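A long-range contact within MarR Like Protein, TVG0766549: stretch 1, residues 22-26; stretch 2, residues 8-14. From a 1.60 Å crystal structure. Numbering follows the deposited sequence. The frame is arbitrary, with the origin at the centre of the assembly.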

# COMPACT_ATOMS: atom_id res chain seq x y z
N PRO A 22 -5.49 -13.26 2.92
CA PRO A 22 -4.11 -13.35 2.41
C PRO A 22 -3.11 -13.48 3.54
O PRO A 22 -3.38 -13.06 4.66
CB PRO A 22 -3.94 -12.03 1.65
CG PRO A 22 -4.88 -11.11 2.33
CD PRO A 22 -6.09 -11.97 2.57
N VAL A 23 -1.97 -14.10 3.27
CA VAL A 23 -0.93 -14.21 4.27
C VAL A 23 0.19 -13.36 3.69
O VAL A 23 0.63 -13.59 2.57
CB VAL A 23 -0.46 -15.65 4.46
CG1 VAL A 23 0.66 -15.69 5.49
CG2 VAL A 23 -1.62 -16.49 4.92
N ILE A 24 0.60 -12.37 4.49
CA ILE A 24 1.62 -11.39 4.10
C ILE A 24 2.87 -11.60 4.97
O ILE A 24 2.75 -11.84 6.17
CB ILE A 24 1.07 -9.97 4.35
CG1 ILE A 24 -0.32 -9.80 3.71
CG2 ILE A 24 2.07 -8.91 3.78
CD1 ILE A 24 -0.32 -9.98 2.18
N LYS A 25 4.04 -11.51 4.36
CA LYS A 25 5.30 -11.64 5.07
C LYS A 25 5.47 -10.39 5.93
O LYS A 25 5.17 -9.28 5.48
CB LYS A 25 6.49 -11.74 4.12
CG LYS A 25 6.59 -13.03 3.33
CD LYS A 25 8.01 -13.17 2.78
CE LYS A 25 8.18 -14.42 1.93
NZ LYS A 25 7.36 -14.38 0.69
N GLY A 26 5.98 -10.57 7.14
CA GLY A 26 6.10 -9.42 8.02
C GLY A 26 4.84 -9.27 8.85
O GLY A 26 3.88 -10.05 8.72
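Stretch 2 (8-14) AESKVLV

How does stretch 2 approach the start of stretch 1? It runs back along it: the end-to-end directions of the touching parts differ by 148°, so the last residue of stretch 2, Val-14, comes to lie beside the beginning of stretch 1. Pro-22 meets Val-14 through its alpha carbon, with Pro-22 CA 3.2 Å from Val-14 O in a CA-H...O contact. The same carbonyl serves the next residue, for Val-23 N donates a hydrogen bond to Val-14 O at 3.0 Å.

How does Val-23 pair with stretch 2? It forms an antiparallel, hydrogen-bonded pair with Val-14, their CA atoms 5.0 Å apart, and its own carbonyl accepts two bonds: one from Leu-13 N to Val-23 O at 3.0 Å, the other from Val-14 N to Val-23 O at 3.3 Å. Two successive amides converge on one oxygen because stretch 2 carries an extra residue here, a beta bulge, and the chain turns a corner at Leu-13, where phi/psi is -83/-46. The side chains of Val-23 and Val-14 share a face of the sheet, with Val-23 CB 4.1 Å from Val-14 CB. Leu-13 points toward stretch 1 and adds a further apolar contact, Val-23 CG1 to Leu-13 CD1 at 3.8 Å.

Where does the register resume after the bulge? Ile-24 pairs with Val-12, again antiparallel but without hydrogen bonds between the two, at a CA-CA distance of 5.0 Å. Both residues have extended backbones, and their side chains lie on the face opposite that of Val-23 and Val-14. The alpha carbon of Ile-24 also faces the backbone of Lys-11: Ile-24 CA stands 3.3 Å from Lys-11 O, a CA-H...O contact.

How does Lys-25 close the contact? Its backbone makes the shortest hydrogen bond between the stretches, Lys-25 N to Lys-11 O at 2.9 Å, nearly straight at 166°. Its side chain then reaches over stretch 2, rotamers m, t, t and p from chi1 to chi4, and the ammonium donates to the backbone of Ser-10, with Lys-25 NZ 3.1 Å from Ser-10 O. On the way it passes Glu-9, Lys-25 CD lying 4.1 Å from Glu-9 OE1, and it ends near Leu-13, with Lys-25 NZ 3.2 Å from Leu-13 CD2. Lys-25 has the largest area covered by the other stretch, 130 Å², whereas Gly-26 makes no contact with stretch 2.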

# COMPACT_ATOMS: atom_id res chain seq x y z
N ALA A 8 12.94 -6.69 -5.39
CA ALA A 8 12.79 -6.93 -3.96
C ALA A 8 11.96 -8.21 -3.85
O ALA A 8 11.28 -8.62 -4.80
CB ALA A 8 12.06 -5.76 -3.30
N GLU A 9 12.02 -8.84 -2.69
CA GLU A 9 11.28 -10.08 -2.48
C GLU A 9 9.78 -9.86 -2.34
O GLU A 9 9.34 -8.84 -1.80
CB GLU A 9 11.82 -10.78 -1.22
CG GLU A 9 11.19 -12.13 -0.94
CD GLU A 9 11.83 -12.87 0.24
OE1 GLU A 9 11.82 -12.33 1.37
OE2 GLU A 9 12.33 -14.00 0.03
N SER A 10 8.98 -10.80 -2.84
CA SER A 10 7.53 -10.71 -2.70
C SER A 10 7.13 -10.78 -1.24
O SER A 10 7.77 -11.49 -0.46
CB SER A 10 6.85 -11.87 -3.42
OG SER A 10 5.48 -11.89 -3.17
N LYS A 11 6.10 -10.02 -0.86
CA LYS A 11 5.60 -10.10 0.51
C LYS A 11 4.30 -10.88 0.51
O LYS A 11 3.66 -11.03 1.56
CB LYS A 11 5.34 -8.72 1.11
CG LYS A 11 6.60 -7.88 1.26
CD LYS A 11 6.28 -6.63 2.09
CE LYS A 11 7.53 -5.76 2.20
NZ LYS A 11 8.70 -6.52 2.79
N VAL A 12 3.89 -11.38 -0.65
CA VAL A 12 2.65 -12.12 -0.71
C VAL A 12 2.96 -13.64 -0.64
O VAL A 12 3.48 -14.23 -1.60
CB VAL A 12 1.86 -11.80 -1.98
CG1 VAL A 12 0.60 -12.66 -2.04
CG2 VAL A 12 1.47 -10.32 -1.99
N LEU A 13 2.66 -14.24 0.50
CA LEU A 13 2.90 -15.66 0.73
C LEU A 13 1.77 -16.49 0.16
O LEU A 13 2.00 -17.50 -0.51
CB LEU A 13 3.02 -15.93 2.23
CG LEU A 13 4.36 -15.51 2.83
CD1 LEU A 13 4.30 -15.55 4.36
CD2 LEU A 13 5.45 -16.44 2.31
N VAL A 14 0.56 -16.05 0.44
CA VAL A 14 -0.65 -16.69 -0.07
C VAL A 14 -1.63 -15.60 -0.45
O VAL A 14 -2.00 -14.76 0.38
CB VAL A 14 -1.33 -17.59 0.99
CG1 VAL A 14 -2.49 -18.35 0.35
CG2 VAL A 14 -0.32 -18.56 1.59
O HOH W 1 6.46 -15.67 -1.67